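Long-range contacts in oxidoreductase (Bordetella pertussis, PDB 3Q2K), which probably oxidises the 3'-hydroxyl of UDP-N-acetylglucosaminuronic acid with NAD, a step towards 2,3-diacetamido-2,3-dideoxy-D-mannuronic acid: residues G203-D214 / S348-Y356; V286-W294 / I306-Y317. All coordinates share one frame; numbering follows the deposited sequence.

Contact 1. Residues G203-D214 / S348-Y356. With HP7 ((2S,3S,4R,5R,6R)-5-acetamido-6-[[[(2R,3S,4R,5R)-5-(2,4-dioxopyrimidin-1-yl)-3,4-dihydroxy-oxolan-2-yl]methoxy-hydroxy-phosphoryl]oxy-hydroxy-phosphoryl]oxy-3,4-dihydroxy-oxane-2-carboxylic acid), chain V.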
loop_
_atom_site.group_PDB
_atom_site.type_symbol
_atom_site.label_atom_id
_atom_site.label_comp_id
_atom_site.label_asym_id
_atom_site.label_seq_id
_atom_site.Cartn_x
_atom_site.Cartn_y
_atom_site.Cartn_z
ATOM N N GLY C 203 -19.010 1.555 -19.750
ATOM C CA GLY C 203 -18.896 2.920 -20.258
ATOM C C GLY C 203 -18.174 2.976 -21.592
ATOM O O GLY C 203 -18.096 1.962 -22.290
ATOM N N ALA C 204 -17.567 4.115 -21.909
ATOM C CA ALA C 204 -16.860 4.226 -23.181
ATOM C C ALA C 204 -15.930 3.065 -23.551
ATOM O O ALA C 204 -15.682 2.780 -24.729
ATOM C CB ALA C 204 -16.013 5.479 -23.155
ATOM N N PHE C 205 -15.263 2.507 -22.545
ATOM C CA PHE C 205 -14.228 1.501 -22.793
ATOM C C PHE C 205 -14.888 0.181 -23.163
ATOM O O PHE C 205 -14.538 -0.420 -24.179
ATOM C CB PHE C 205 -13.282 1.255 -21.607
ATOM C CG PHE C 205 -12.142 2.230 -21.541
ATOM C CD1 PHE C 205 -10.934 1.949 -22.153
ATOM C CD2 PHE C 205 -12.284 3.446 -20.886
ATOM C CE1 PHE C 205 -9.880 2.841 -22.064
ATOM C CE2 PHE C 205 -11.244 4.352 -20.827
ATOM C CZ PHE C 205 -10.031 4.046 -21.402
ATOM N N MET C 206 -15.848 -0.232 -22.340
ATOM C CA MET C 206 -16.453 -1.550 -22.460
ATOM C C MET C 206 -17.407 -1.639 -23.647
ATOM O O MET C 206 -17.451 -2.650 -24.344
ATOM C CB MET C 206 -17.213 -1.920 -21.190
ATOM C CG MET C 206 -17.801 -3.323 -21.201
ATOM S SD MET C 206 -18.322 -3.669 -19.511
ATOM C CE MET C 206 -16.785 -4.296 -18.845
ATOM N N ASN C 207 -18.144 -0.569 -23.924
ATOM C CA ASN C 207 -19.032 -0.587 -25.079
ATOM C C ASN C 207 -18.281 -0.199 -26.353
ATOM O O ASN C 207 -17.866 -1.085 -27.099
ATOM C CB ASN C 207 -20.297 0.243 -24.835
ATOM C CG ASN C 207 -21.278 0.089 -25.958
ATOM O OD1 ASN C 207 -20.813 0.007 -27.092
ATOM N ND2 ASN C 207 -22.573 -0.008 -25.663
ATOM N N GLN C 208 -17.997 1.082 -26.571
ATOM C CA GLN C 208 -17.497 1.527 -27.876
ATOM C C GLN C 208 -16.044 1.218 -28.202
ATOM O O GLN C 208 -15.735 0.935 -29.359
ATOM C CB GLN C 208 -17.681 3.038 -28.090
ATOM C CG GLN C 208 -19.121 3.452 -28.276
ATOM C CD GLN C 208 -19.827 3.689 -26.956
ATOM O OE1 GLN C 208 -19.200 3.707 -25.898
ATOM N NE2 GLN C 208 -21.131 3.924 -27.017
ATOM N N ALA C 209 -15.155 1.368 -27.225
ATOM C CA ALA C 209 -13.730 1.225 -27.499
ATOM C C ALA C 209 -13.238 -0.207 -27.290
ATOM O O ALA C 209 -12.056 -0.504 -27.458
ATOM C CB ALA C 209 -12.923 2.184 -26.629
ATOM N N SER C 210 -14.142 -1.110 -26.933
ATOM C CA SER C 210 -13.730 -2.505 -26.768
ATOM C C SER C 210 -13.097 -3.143 -28.011
ATOM O O SER C 210 -12.171 -3.936 -27.866
ATOM C CB SER C 210 -14.874 -3.365 -26.218
ATOM O OG SER C 210 -15.968 -3.359 -27.117
ATOM N N HIS C 211 -13.589 -2.837 -29.209
ATOM C CA HIS C 211 -12.937 -3.214 -30.461
ATOM C C HIS C 211 -11.500 -2.729 -30.437
ATOM O O HIS C 211 -10.645 -3.265 -31.146
ATOM C CB HIS C 211 -13.597 -2.567 -31.687
ATOM C CG HIS C 211 -15.085 -2.730 -31.738
ATOM N ND1 HIS C 211 -15.689 -3.835 -32.300
ATOM C CD2 HIS C 211 -16.091 -1.955 -31.263
ATOM C CE1 HIS C 211 -17.002 -3.716 -32.200
ATOM N NE2 HIS C 211 -17.274 -2.578 -31.584
ATOM N N TYR C 212 -11.268 -1.644 -29.704
ATOM C CA TYR C 212 -9.940 -1.045 -29.710
ATOM C C TYR C 212 -9.090 -1.606 -28.580
ATOM O O TYR C 212 -7.903 -1.852 -28.766
ATOM C CB TYR C 212 -10.018 0.482 -29.678
ATOM C CG TYR C 212 -10.661 0.930 -30.963
ATOM C CD1 TYR C 212 -9.892 1.394 -32.019
ATOM C CD2 TYR C 212 -12.033 0.805 -31.140
ATOM C CE1 TYR C 212 -10.495 1.749 -33.206
ATOM C CE2 TYR C 212 -12.638 1.137 -32.337
ATOM C CZ TYR C 212 -11.853 1.594 -33.372
ATOM O OH TYR C 212 -12.447 1.973 -34.557
ATOM N N VAL C 213 -9.697 -1.847 -27.424
ATOM C CA VAL C 213 -9.004 -2.584 -26.380
ATOM C C VAL C 213 -8.571 -3.949 -26.891
ATOM O O VAL C 213 -7.449 -4.343 -26.585
ATOM C CB VAL C 213 -9.860 -2.677 -25.110
ATOM C CG1 VAL C 213 -9.210 -3.561 -24.064
ATOM C CG2 VAL C 213 -9.999 -1.278 -24.577
ATOM N N ASP C 214 -9.396 -4.561 -27.740
ATOM C CA ASP C 214 -9.146 -5.870 -28.339
ATOM C C ASP C 214 -7.849 -5.878 -29.140
ATOM O O ASP C 214 -7.132 -6.876 -29.129
ATOM C CB ASP C 214 -10.293 -6.307 -29.260
ATOM C CG ASP C 214 -10.090 -7.697 -29.843
ATOM O OD1 ASP C 214 -9.962 -8.672 -29.073
ATOM O OD2 ASP C 214 -10.057 -7.847 -31.082
ATOM N N SER C 348 -9.833 -9.586 -24.204
ATOM C CA SER C 348 -10.162 -8.170 -24.049
ATOM C C SER C 348 -11.065 -7.924 -22.827
ATOM O O SER C 348 -10.990 -6.875 -22.188
ATOM C CB SER C 348 -10.827 -7.734 -25.352
ATOM O OG SER C 348 -12.143 -8.259 -25.319
ATOM N N LEU C 349 -11.910 -8.882 -22.448
ATOM C CA LEU C 349 -12.700 -8.692 -21.229
ATOM C C LEU C 349 -11.765 -8.512 -20.035
ATOM O O LEU C 349 -12.043 -7.721 -19.141
ATOM C CB LEU C 349 -13.627 -9.875 -20.937
ATOM C CG LEU C 349 -14.509 -9.689 -19.695
ATOM C CD1 LEU C 349 -15.259 -8.363 -19.778
ATOM C CD2 LEU C 349 -15.565 -10.797 -19.554
ATOM N N ALA C 350 -10.682 -9.280 -20.001
ATOM C CA ALA C 350 -9.674 -9.150 -18.954
ATOM C C ALA C 350 -8.977 -7.792 -18.881
ATOM O O ALA C 350 -8.851 -7.256 -17.783
ATOM C CB ALA C 350 -8.659 -10.292 -19.025
ATOM N N LEU C 351 -8.512 -7.232 -19.997
ATOM C CA LEU C 351 -8.074 -5.839 -20.012
ATOM C C LEU C 351 -9.128 -4.813 -19.589
ATOM O O LEU C 351 -8.814 -3.848 -18.893
ATOM C CB LEU C 351 -7.646 -5.451 -21.426
ATOM C CG LEU C 351 -6.287 -6.013 -21.828
ATOM C CD1 LEU C 351 -6.038 -5.660 -23.279
ATOM C CD2 LEU C 351 -5.273 -5.322 -20.930
ATOM N N LEU C 352 -10.369 -4.968 -20.037
ATOM C CA LEU C 352 -11.378 -3.991 -19.636
ATOM C C LEU C 352 -11.502 -4.132 -18.135
ATOM O O LEU C 352 -11.667 -3.122 -17.452
ATOM C CB LEU C 352 -12.765 -4.256 -20.252
ATOM C CG LEU C 352 -12.753 -4.277 -21.780
ATOM C CD1 LEU C 352 -14.070 -4.830 -22.312
ATOM C CD2 LEU C 352 -12.465 -2.877 -22.309
ATOM N N THR C 353 -11.517 -5.366 -17.636
ATOM C CA THR C 353 -11.703 -5.540 -16.195
ATOM C C THR C 353 -10.541 -4.854 -15.473
ATOM O O THR C 353 -10.711 -4.111 -14.504
ATOM C CB THR C 353 -11.773 -7.034 -15.791
ATOM O OG1 THR C 353 -12.854 -7.659 -16.484
ATOM C CG2 THR C 353 -12.077 -7.208 -14.304
ATOM N N ALA C 354 -9.333 -5.079 -15.977
ATOM C CA ALA C 354 -8.142 -4.508 -15.350
ATOM C C ALA C 354 -8.196 -2.978 -15.391
ATOM O O ALA C 354 -7.968 -2.277 -14.396
ATOM C CB ALA C 354 -6.872 -5.043 -16.061
ATOM N N ILE C 355 -8.520 -2.447 -16.567
ATOM C CA ILE C 355 -8.750 -1.003 -16.674
ATOM C C ILE C 355 -9.834 -0.460 -15.739
ATOM O O ILE C 355 -9.612 0.565 -15.101
ATOM C CB ILE C 355 -9.132 -0.620 -18.092
ATOM C CG1 ILE C 355 -7.880 -0.731 -18.966
ATOM C CG2 ILE C 355 -9.759 0.782 -18.112
ATOM C CD1 ILE C 355 -8.301 -0.630 -20.399
ATOM N N TYR C 356 -10.965 -1.139 -15.578
ATOM C CA TYR C 356 -12.023 -0.660 -14.684
ATOM C C TYR C 356 -11.635 -0.825 -13.221
ATOM O O TYR C 356 -11.976 0.039 -12.420
ATOM C CB TYR C 356 -13.359 -1.375 -14.915
ATOM C CG TYR C 356 -14.163 -0.813 -16.065
ATOM C CD1 TYR C 356 -13.642 0.216 -16.847
ATOM C CD2 TYR C 356 -15.393 -1.354 -16.433
ATOM C CE1 TYR C 356 -14.352 0.728 -17.935
ATOM C CE2 TYR C 356 -16.105 -0.853 -17.524
ATOM C CZ TYR C 356 -15.588 0.203 -18.263
ATOM O OH TYR C 356 -16.274 0.776 -19.320
HETATM N N1 HP7 V . -22.950 9.111 -33.210
HETATM C C2 HP7 V . -22.950 10.444 -33.069
HETATM O O2 HP7 V . -23.731 11.106 -32.356
HETATM N N3 HP7 V . -22.037 11.177 -33.728
HETATM C C4 HP7 V . -21.131 10.561 -34.516
HETATM O O4 HP7 V . -20.293 11.318 -35.049
HETATM C C5 HP7 V . -21.115 9.176 -34.673
HETATM C C6 HP7 V . -22.080 8.443 -33.983
HETATM P PA HP7 V . -22.806 4.343 -35.170
HETATM P PB HP7 V . -22.095 1.576 -35.024
HETATM O "O'P" HP7 V . -22.378 3.312 -29.907
HETATM O "O'Q" HP7 V . -23.714 1.705 -29.534
HETATM C "C1'" HP7 V . -20.464 1.333 -32.987
HETATM O O1A HP7 V . -21.636 4.884 -35.963
HETATM O O1B HP7 V . -21.050 1.623 -36.113
HETATM C C1C HP7 V . -23.963 8.362 -32.467
HETATM C "C2'" HP7 V . -19.570 0.215 -32.446
HETATM N "N2'" HP7 V . -19.079 -0.732 -33.438
HETATM O O2A HP7 V . -24.185 4.160 -35.762
HETATM O O2B HP7 V . -23.479 1.014 -35.223
HETATM C C2C HP7 V . -25.187 8.144 -33.346
HETATM O O2C HP7 V . -26.325 8.195 -32.485
HETATM C "C3'" HP7 V . -20.389 -0.626 -31.474
HETATM O "O3'" HP7 V . -19.677 -1.729 -30.883
HETATM O O3A HP7 V . -22.286 3.039 -34.380
HETATM O O3B HP7 V . -21.453 0.717 -33.814
HETATM C C3C HP7 V . -25.063 6.659 -33.628
HETATM O O3C HP7 V . -26.376 6.168 -33.888
HETATM C "C4'" HP7 V . -21.009 0.332 -30.459
HETATM O "O4'" HP7 V . -21.772 -0.486 -29.565
HETATM C C4C HP7 V . -24.486 6.090 -32.339
HETATM O O4C HP7 V . -23.478 7.068 -32.101
HETATM C "C5'" HP7 V . -21.973 1.295 -31.149
HETATM O "O5'" HP7 V . -21.166 2.102 -32.000
HETATM C C5C HP7 V . -23.738 4.823 -32.732
HETATM O O5C HP7 V . -22.950 5.244 -33.846
HETATM C "C6'" HP7 V . -22.716 2.137 -30.151
HETATM C "C7'" HP7 V . -17.981 -0.495 -34.148
HETATM O "O7'" HP7 V . -17.330 0.504 -33.860
HETATM C "C8'" HP7 V . -17.558 -1.419 -35.255
#

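Contact 2. Residues V286-W294 / I306-Y317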
loop_
_atom_site.group_PDB
_atom_site.type_symbol
_atom_site.label_atom_id
_atom_site.label_comp_id
_atom_site.label_asym_id
_atom_site.label_seq_id
_atom_site.Cartn_x
_atom_site.Cartn_y
_atom_site.Cartn_z
ATOM N N VAL C 286 -11.602 7.531 -38.873
ATOM C CA VAL C 286 -12.514 7.448 -37.738
ATOM C C VAL C 286 -12.563 6.086 -37.050
ATOM O O VAL C 286 -13.006 5.981 -35.900
ATOM C CB VAL C 286 -13.927 7.955 -38.094
ATOM C CG1 VAL C 286 -13.828 9.389 -38.594
ATOM C CG2 VAL C 286 -14.590 7.059 -39.122
ATOM N N ALA C 287 -12.072 5.071 -37.757
ATOM C CA ALA C 287 -12.211 3.674 -37.339
ATOM C C ALA C 287 -11.134 2.745 -37.895
ATOM O O ALA C 287 -11.446 1.745 -38.530
ATOM C CB ALA C 287 -13.608 3.129 -37.625
ATOM N N VAL C 288 -9.867 3.100 -37.712
ATOM C CA VAL C 288 -8.726 2.282 -38.107
ATOM C C VAL C 288 -9.013 1.783 -39.512
ATOM O O VAL C 288 -8.860 0.601 -39.786
ATOM C CB VAL C 288 -8.353 1.131 -37.139
ATOM C CG1 VAL C 288 -7.623 1.670 -35.893
ATOM C CG2 VAL C 288 -9.578 0.303 -36.762
ATOM N N ASN C 289 -9.384 2.702 -40.395
ATOM C CA ASN C 289 -9.849 2.332 -41.724
ATOM C C ASN C 289 -8.941 2.931 -42.792
ATOM O O ASN C 289 -9.164 2.746 -43.986
ATOM C CB ASN C 289 -11.258 2.883 -41.937
ATOM C CG ASN C 289 -11.352 4.343 -41.542
ATOM O OD1 ASN C 289 -11.437 4.682 -40.363
ATOM N ND2 ASN C 289 -11.297 5.219 -42.536
ATOM N N ARG C 290 -7.907 3.643 -42.361
ATOM C CA ARG C 290 -7.029 4.270 -43.330
ATOM C C ARG C 290 -5.591 4.336 -42.843
ATOM O O ARG C 290 -5.257 5.062 -41.907
ATOM C CB ARG C 290 -7.479 5.696 -43.657
ATOM C CG ARG C 290 -6.398 6.408 -44.453
ATOM C CD ARG C 290 -6.769 7.828 -44.848
ATOM N NE ARG C 290 -6.310 8.696 -43.770
ATOM C CZ ARG C 290 -7.149 9.348 -42.977
ATOM N NH1 ARG C 290 -8.449 9.245 -43.217
ATOM N NH2 ARG C 290 -6.685 10.101 -41.990
ATOM N N ILE C 291 -4.732 3.597 -43.533
ATOM C CA ILE C 291 -3.344 3.517 -43.104
ATOM C C ILE C 291 -2.658 4.805 -43.532
ATOM O O ILE C 291 -2.568 5.067 -44.729
ATOM C CB ILE C 291 -2.673 2.326 -43.806
ATOM C CG1 ILE C 291 -3.204 1.014 -43.233
ATOM C CG2 ILE C 291 -1.154 2.351 -43.712
ATOM C CD1 ILE C 291 -2.601 -0.171 -43.952
ATOM N N ASP C 292 -2.104 5.552 -42.583
ATOM C CA ASP C 292 -1.413 6.804 -42.889
ATOM C C ASP C 292 0.108 6.747 -42.964
ATOM O O ASP C 292 0.709 7.406 -43.810
ATOM C CB ASP C 292 -1.785 7.923 -41.913
ATOM C CG ASP C 292 -3.219 8.361 -42.073
ATOM O OD1 ASP C 292 -3.697 8.484 -43.221
ATOM O OD2 ASP C 292 -3.847 8.543 -41.013
ATOM N N GLU C 293 0.742 6.017 -42.053
ATOM C CA GLU C 293 2.201 5.983 -42.059
ATOM C C GLU C 293 2.563 4.505 -42.137
ATOM O O GLU C 293 1.871 3.605 -41.659
ATOM C CB GLU C 293 2.808 6.690 -40.839
ATOM C CG GLU C 293 4.014 7.579 -41.150
ATOM C CD GLU C 293 3.674 9.013 -41.536
ATOM O OE1 GLU C 293 2.562 9.489 -41.209
ATOM O OE2 GLU C 293 4.531 9.685 -42.151
ATOM N N TRP C 294 3.639 4.223 -42.855
ATOM C CA TRP C 294 3.932 2.815 -43.061
ATOM C C TRP C 294 5.357 2.787 -43.602
ATOM O O TRP C 294 5.579 3.075 -44.775
ATOM C CB TRP C 294 2.864 2.167 -43.947
ATOM C CG TRP C 294 3.141 0.748 -44.388
ATOM C CD1 TRP C 294 4.100 0.333 -45.270
ATOM C CD2 TRP C 294 2.493 -0.445 -43.926
ATOM N NE1 TRP C 294 4.078 -1.036 -45.403
ATOM C CE2 TRP C 294 3.108 -1.537 -44.573
ATOM C CE3 TRP C 294 1.473 -0.696 -43.005
ATOM C CZ2 TRP C 294 2.715 -2.856 -44.351
ATOM C CZ3 TRP C 294 1.105 -2.005 -42.767
ATOM C CH2 TRP C 294 1.714 -3.074 -43.443
ATOM N N ILE C 306 -1.613 -1.149 -49.840
ATOM C CA ILE C 306 -2.167 -0.239 -48.839
ATOM C C ILE C 306 -3.384 0.572 -49.257
ATOM O O ILE C 306 -4.389 0.660 -48.542
ATOM C CB ILE C 306 -1.153 0.820 -48.382
ATOM C CG1 ILE C 306 0.079 0.110 -47.817
ATOM C CG2 ILE C 306 -1.865 1.769 -47.415
ATOM C CD1 ILE C 306 1.272 1.011 -47.610
ATOM N N ARG C 307 -3.236 1.201 -50.418
ATOM C CA ARG C 307 -4.299 2.096 -50.872
ATOM C C ARG C 307 -5.512 1.198 -51.072
ATOM O O ARG C 307 -6.632 1.495 -50.655
ATOM C CB ARG C 307 -3.937 2.909 -52.120
ATOM C CG ARG C 307 -4.526 4.315 -52.063
ATOM C CD ARG C 307 -4.389 5.176 -53.314
ATOM N NE ARG C 307 -5.666 5.377 -53.998
ATOM C CZ ARG C 307 -5.970 4.837 -55.174
ATOM N NH1 ARG C 307 -7.154 5.036 -55.741
ATOM N NH2 ARG C 307 -5.069 4.086 -55.794
ATOM N N GLU C 308 -5.253 0.034 -51.656
ATOM C CA GLU C 308 -6.334 -0.916 -51.862
ATOM C C GLU C 308 -6.895 -1.369 -50.512
ATOM O O GLU C 308 -8.095 -1.585 -50.378
ATOM C CB GLU C 308 -5.821 -2.048 -52.761
ATOM C CG GLU C 308 -6.351 -3.448 -52.471
ATOM C CD GLU C 308 -5.862 -4.474 -53.478
ATOM O OE1 GLU C 308 -4.980 -5.306 -53.161
ATOM O OE2 GLU C 308 -6.372 -4.415 -54.617
ATOM N N ALA C 309 -6.087 -1.528 -49.469
ATOM C CA ALA C 309 -6.680 -1.997 -48.217
ATOM C C ALA C 309 -7.521 -0.896 -47.551
ATOM O O ALA C 309 -8.601 -1.130 -46.995
ATOM C CB ALA C 309 -5.578 -2.486 -47.288
ATOM N N ASN C 310 -7.022 0.335 -47.626
ATOM C CA ASN C 310 -7.749 1.504 -47.131
ATOM C C ASN C 310 -9.103 1.570 -47.826
ATOM O O ASN C 310 -10.146 1.736 -47.184
ATOM C CB ASN C 310 -6.980 2.799 -47.425
ATOM C CG ASN C 310 -5.655 2.877 -46.699
ATOM O OD1 ASN C 310 -4.814 3.754 -46.927
ATOM N ND2 ASN C 310 -5.408 1.861 -45.885
ATOM N N TYR C 311 -9.090 1.449 -49.151
ATOM C CA TYR C 311 -10.353 1.695 -49.844
ATOM C C TYR C 311 -11.342 0.616 -49.418
ATOM O O TYR C 311 -12.510 0.887 -49.141
ATOM C CB TYR C 311 -10.253 1.778 -51.369
ATOM C CG TYR C 311 -11.639 1.806 -51.973
ATOM C CD1 TYR C 311 -12.279 0.628 -52.339
ATOM C CD2 TYR C 311 -12.338 3.002 -52.108
ATOM C CE1 TYR C 311 -13.558 0.646 -52.863
ATOM C CE2 TYR C 311 -13.619 3.029 -52.637
ATOM C CZ TYR C 311 -14.222 1.847 -53.006
ATOM O OH TYR C 311 -15.496 1.856 -53.527
ATOM N N GLU C 312 -10.847 -0.615 -49.361
ATOM C CA GLU C 312 -11.682 -1.714 -48.896
ATOM C C GLU C 312 -12.214 -1.570 -47.472
ATOM O O GLU C 312 -13.415 -1.717 -47.250
ATOM C CB GLU C 312 -10.936 -3.035 -49.077
ATOM C CG GLU C 312 -11.696 -4.188 -48.461
ATOM C CD GLU C 312 -10.942 -5.495 -48.592
ATOM O OE1 GLU C 312 -11.389 -6.455 -47.929
ATOM O OE2 GLU C 312 -9.928 -5.557 -49.322
ATOM N N THR C 313 -11.368 -1.272 -46.490
ATOM C CA THR C 313 -11.865 -1.232 -45.115
ATOM C C THR C 313 -12.886 -0.110 -44.975
ATOM O O THR C 313 -13.929 -0.254 -44.325
ATOM C CB THR C 313 -10.731 -1.036 -44.088
ATOM O OG1 THR C 313 -9.658 -1.925 -44.411
ATOM C CG2 THR C 313 -11.220 -1.293 -42.669
ATOM N N THR C 314 -12.558 1.010 -45.614
ATOM C CA THR C 314 -13.455 2.162 -45.605
ATOM C C THR C 314 -14.824 1.859 -46.200
ATOM O O THR C 314 -15.846 2.303 -45.669
ATOM C CB THR C 314 -12.853 3.395 -46.291
ATOM O OG1 THR C 314 -11.628 3.715 -45.627
ATOM C CG2 THR C 314 -13.813 4.566 -46.168
ATOM N N SER C 315 -14.811 1.087 -47.283
ATOM C CA SER C 315 -16.058 0.733 -47.960
ATOM C C SER C 315 -17.014 -0.182 -47.195
ATOM O O SER C 315 -18.172 -0.324 -47.586
ATOM C CB SER C 315 -15.788 0.156 -49.351
ATOM O OG SER C 315 -16.170 -1.207 -49.438
ATOM N N VAL C 316 -16.564 -0.826 -46.124
ATOM C CA VAL C 316 -17.500 -1.611 -45.326
ATOM C C VAL C 316 -17.660 -1.021 -43.932
ATOM O O VAL C 316 -18.280 -1.617 -43.048
ATOM C CB VAL C 316 -17.111 -3.091 -45.212
ATOM C CG1 VAL C 316 -16.934 -3.681 -46.608
ATOM C CG2 VAL C 316 -15.873 -3.211 -44.331
ATOM N N TYR C 317 -17.102 0.172 -43.762
ATOM C CA TYR C 317 -17.368 0.980 -42.577
ATOM C C TYR C 317 -18.846 0.945 -42.183
ATOM O O TYR C 317 -19.733 1.328 -42.948
ATOM C CB TYR C 317 -16.907 2.420 -42.818
ATOM C CG TYR C 317 -17.186 3.296 -41.618
ATOM C CD1 TYR C 317 -16.204 3.552 -40.670
ATOM C CD2 TYR C 317 -18.452 3.826 -41.402
ATOM C CE1 TYR C 317 -16.474 4.331 -39.558
ATOM C CE2 TYR C 317 -18.733 4.605 -40.295
ATOM C CZ TYR C 317 -17.736 4.856 -39.376
ATOM O OH TYR C 317 -18.011 5.628 -38.270
#

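Contact 1. Residues G203-D214 / S348-Y356
Y356 lays its phenol against the turn that precedes helix 210-220, with M206 crossing the ring at about a right angle. The methionine chain bends at its third torsion (chi3 -86°), bringing CE to 3.7 Å from Y356 CE2, while SD lies oblique to the ring in a Met-aromatic contact. F205 CB packs obliquely on the ring at CE1. The phenol oxygen is gripped by two backbone donors, G203 N at 2.9 Å from Y356 OH and M206 N at 3.2 Å from it, and E240 bonds the same hydroxyl. These bonds fix the reach of the ring and tie helix 342-361 to the turn. Further along the helix, L352 splits its two methyls: CD1 lies 4.2 Å from M206 CG, whereas CD2 meets V213 CG2 at 3.7 Å and also touches F205. V213 CG1 then slides past L351, 3.6 Å from its CB. I355 crosses the F205 side chain, setting CG2 over the centre of one ring face. The opposite side of the turn and the first turn of helix 210-220 face the bound UDP-sugar: N207 OD1 accepts from HP7 O4' at 2.7 Å, and H211 NE2 is 2.6 Å from HP7 O3' in an almost straight hydrogen bond. Thus a buried apolar seam backs the sugar-binding wall of the active site in the C-terminal alpha/beta domain of this Gfo/Idh/MocA oxidoreductase.

Contact 2. Residues V286-W294 / I306-Y317
W294 offers one face of its indole to I306, whose CD1 lies over the five-membered ring, 3.9 Å from its centroid and 18° off the normal. This CH-pi contact is offset toward the rim of the whole indole, while D303 takes the ring's NE1 in a hydrogen bond. The other branch of I306 works on the next inward-facing residue: CG2 meets I291 CB at 3.7 Å, the two isoleucines crossing at about a right angle. One helical turn on, N310 also crosses I291 at nearly a right angle and lays its amide beside the strand backbone, with ND2 3.5 Å from I291 CB. Its CG is anti to the carbonyl carbon (chi1 -64°), which swings the amide toward the strand.

Where the strand begins, the contact becomes more polar. N289 leans obliquely across T314, and its ND2 gives a weak, 3.5 Å hydrogen bond to T314 OG1. The other end of that amide is turned back on its own loop: OD1 accepts from A287 N at 2.7 Å, nearly along the C=O axis, so one amide spans the loop and the helix. T314 OG1 in turn donates to N310 O, on the opposite face of that carbonyl from T314 N. Beyond the helix, the Y317 ring meets A287 CB at its edge, CE1 being 3.7 Å from that methyl, and V286 CG2 obliquely. The nearest atoms of the Y317 side chain and the bound UDP-sugar are about 4 Å apart.

N289 with R290 opposite G284 makes a classic beta bulge. The contact thus packs helix 306-315 against the bulged strand 290-296, an outer edge, within the chain, of the C-terminal domain's large mixed sheet.

How the contacts relate
The two contacts have centres 23 Å apart within the C-terminal alpha/beta domain. Along the chain, 203-214 comes first and 348-356 last, with both segments of contact 2 between them. Each packs a helix near a different part of the mixed sheet: contact 1 touches strands 223-231 and 254-260, whereas contact 2 uses the edge strand 290-296. They meet through Y212, whose OH lies 3.3 Å from A287 CA and whose CE1 packs on V288 CG1. Helix 210-220 therefore bridges the two. Contact 1 holds N207, Q208 and H211 of the UDP-sugar pocket, while contact 2 comes near the ligand at Y317, about 4 Å away between nearest atoms.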